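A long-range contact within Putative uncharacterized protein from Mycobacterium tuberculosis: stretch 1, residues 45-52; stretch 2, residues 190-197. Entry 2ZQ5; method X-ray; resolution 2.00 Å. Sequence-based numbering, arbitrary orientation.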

# COMPACT_ATOMS: atom_id res chain seq x y z
N ASP A 45 8.16 18.44 -7.02
CA ASP A 45 9.42 18.88 -7.61
C ASP A 45 10.10 17.70 -8.31
O ASP A 45 10.75 17.88 -9.34
CB ASP A 45 10.36 19.43 -6.53
CG ASP A 45 9.97 20.82 -6.06
OD1 ASP A 45 9.02 21.41 -6.63
OD2 ASP A 45 10.61 21.33 -5.12
N ALA A 46 9.94 16.51 -7.76
CA ALA A 46 10.54 15.32 -8.36
C ALA A 46 9.85 14.98 -9.67
O ALA A 46 10.50 14.75 -10.68
CB ALA A 46 10.46 14.15 -7.39
N TYR A 47 8.52 14.95 -9.66
CA TYR A 47 7.78 14.63 -10.88
C TYR A 47 8.11 15.59 -12.01
O TYR A 47 8.43 15.17 -13.12
CB TYR A 47 6.26 14.71 -10.64
CG TYR A 47 5.65 13.50 -9.97
CD1 TYR A 47 5.93 12.21 -10.41
CD2 TYR A 47 4.76 13.66 -8.90
CE1 TYR A 47 5.34 11.10 -9.82
CE2 TYR A 47 4.16 12.55 -8.30
CZ TYR A 47 4.46 11.28 -8.76
OH TYR A 47 3.90 10.18 -8.16
N GLN A 48 8.04 16.88 -11.71
CA GLN A 48 8.28 17.90 -12.72
C GLN A 48 9.74 18.15 -13.07
O GLN A 48 10.03 18.74 -14.11
CB GLN A 48 7.58 19.19 -12.26
CG GLN A 48 6.11 18.92 -11.91
CD GLN A 48 5.34 20.16 -11.47
OE1 GLN A 48 5.76 20.88 -10.56
NE2 GLN A 48 4.20 20.40 -12.10
N GLY A 49 10.66 17.66 -12.24
CA GLY A 49 12.07 17.87 -12.53
C GLY A 49 12.87 16.67 -13.01
O GLY A 49 13.95 16.84 -13.58
N GLU A 50 12.36 15.46 -12.80
CA GLU A 50 13.12 14.27 -13.20
C GLU A 50 12.31 13.07 -13.68
O GLU A 50 12.88 12.14 -14.24
CB GLU A 50 14.01 13.84 -12.03
CG GLU A 50 13.27 13.89 -10.70
CD GLU A 50 14.14 13.59 -9.50
OE1 GLU A 50 15.27 14.13 -9.41
OE2 GLU A 50 13.68 12.84 -8.62
N ALA A 51 10.99 13.10 -13.50
CA ALA A 51 10.17 11.96 -13.90
C ALA A 51 9.92 11.84 -15.41
O ALA A 51 9.38 10.84 -15.86
CB ALA A 51 8.85 11.98 -13.15
N GLY A 52 10.30 12.87 -16.17
CA GLY A 52 10.10 12.84 -17.61
C GLY A 52 8.68 12.48 -18.02
O GLY A 52 8.47 11.72 -18.97
N LEU A 190 6.58 3.65 -9.48
CA LEU A 190 5.73 3.93 -10.64
C LEU A 190 6.23 5.12 -11.45
O LEU A 190 5.63 5.48 -12.47
CB LEU A 190 4.30 4.19 -10.17
CG LEU A 190 3.61 2.97 -9.55
CD1 LEU A 190 2.38 3.41 -8.78
CD2 LEU A 190 3.23 2.00 -10.66
N ALA A 191 7.32 5.73 -11.00
CA ALA A 191 7.88 6.89 -11.68
C ALA A 191 9.32 7.07 -11.25
O ALA A 191 9.74 6.56 -10.21
CB ALA A 191 7.08 8.14 -11.34
N HIS A 192 10.09 7.78 -12.07
CA HIS A 192 11.48 8.05 -11.75
C HIS A 192 11.52 9.32 -10.92
O HIS A 192 11.55 10.43 -11.45
CB HIS A 192 12.29 8.25 -13.03
CG HIS A 192 13.74 8.51 -12.78
ND1 HIS A 192 14.59 7.57 -12.23
CD2 HIS A 192 14.50 9.62 -12.98
CE1 HIS A 192 15.80 8.09 -12.11
NE2 HIS A 192 15.77 9.33 -12.55
N VAL A 193 11.49 9.15 -9.60
CA VAL A 193 11.53 10.29 -8.69
C VAL A 193 12.57 10.07 -7.60
O VAL A 193 12.26 10.07 -6.40
CB VAL A 193 10.13 10.55 -8.05
CG1 VAL A 193 9.18 11.11 -9.10
CG2 VAL A 193 9.57 9.26 -7.47
N PRO A 194 13.84 9.89 -7.99
CA PRO A 194 14.91 9.66 -7.02
C PRO A 194 15.03 10.71 -5.92
O PRO A 194 15.40 10.39 -4.80
CB PRO A 194 16.16 9.57 -7.90
CG PRO A 194 15.82 10.40 -9.09
CD PRO A 194 14.39 10.00 -9.36
N SER A 195 14.71 11.97 -6.23
CA SER A 195 14.81 13.02 -5.23
C SER A 195 13.79 12.78 -4.13
O SER A 195 14.05 13.03 -2.95
CB SER A 195 14.60 14.39 -5.87
OG SER A 195 15.62 14.66 -6.82
N TYR A 196 12.61 12.29 -4.50
CA TYR A 196 11.59 12.02 -3.50
C TYR A 196 11.95 10.74 -2.74
O TYR A 196 11.81 10.69 -1.52
CB TYR A 196 10.21 11.86 -4.15
CG TYR A 196 9.14 11.42 -3.17
CD1 TYR A 196 8.52 12.34 -2.31
CD2 TYR A 196 8.78 10.08 -3.08
CE1 TYR A 196 7.56 11.91 -1.38
CE2 TYR A 196 7.83 9.65 -2.16
CZ TYR A 196 7.23 10.56 -1.31
OH TYR A 196 6.30 10.10 -0.41
N ALA A 197 12.42 9.73 -3.46
CA ALA A 197 12.81 8.48 -2.81
C ALA A 197 13.88 8.74 -1.75
O ALA A 197 13.83 8.20 -0.64
CB ALA A 197 13.33 7.48 -3.85
O HOH W 1 8.46 8.73 -14.25

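A carboxylate reaching across from a distant part of the chain holds the first turn of a helix: Glu50, from near the end of one stretch, grips Ser195 with both of its oxygens, one bonding to backbone and the other to side chain. The backbone N of Ser195 donates to Glu50 OE2 at 2.7 Å, with a nearly straight N-H...O angle of 168°, while Ser195 OG donates to Glu50 OE1, also at 2.7 Å. The general principle is familiar. Amides in the first turn of a helix have no preceding turn to supply carbonyl acceptors, and an acidic side chain can take that place even when it lies 145 residues away in sequence. Here Val193 occupies the N-cap position and Pro194 follows it. Proline has no amide hydrogen to offer, so the 3.0 Å approach of Glu50 OE2 to Pro194 N is mere proximity; the N-H that does bond this oxygen belongs to Ser195. Glu50 adopts chi1 p and chi2 t, and it has the largest area covered by the opposing stretch.

Beside this polar clasp lies a compact apolar patch. Ala46, on the helix of the first stretch, points toward the second stretch, and the backbones come close here, with the CA atoms of Ala46 and Val193 5.1 Å apart. Ala46 CB touches Val193 CB at 3.7 Å and Tyr196 CB at 4.0 Å. Tyr47 starts out pointing away, yet its ring returns to the contact: Tyr47 CD1 lies 3.7 Å from Val193 CG1, and Ala191 CB sits at the ring edge, 3.8 Å from Tyr47 CE1. Ala51 CB adds a looser contact with Val193 CG1 at 4.2 Å, so that one valine methyl meets both residues.

Near Ala51, backbone atoms also come close across the contact. The CA atoms of Ala51 and His192 are 4.7 Å apart, and Ala51 CA makes a CA-H...O contact with His192 O at 3.2 Å. No direct backbone hydrogen bond joins the stretches at this point; a water does the work, donating to Ala51 O at 2.8 Å and accepting from His192 N at 2.9 Å. The imidazole lies alongside, presenting its edge to Glu50 O, which is 3.2 Å from His192 CD2. Altogether the contact buries 381 Å², a modest area that combines bonding at the start of a helix, close apolar packing and a water bridge.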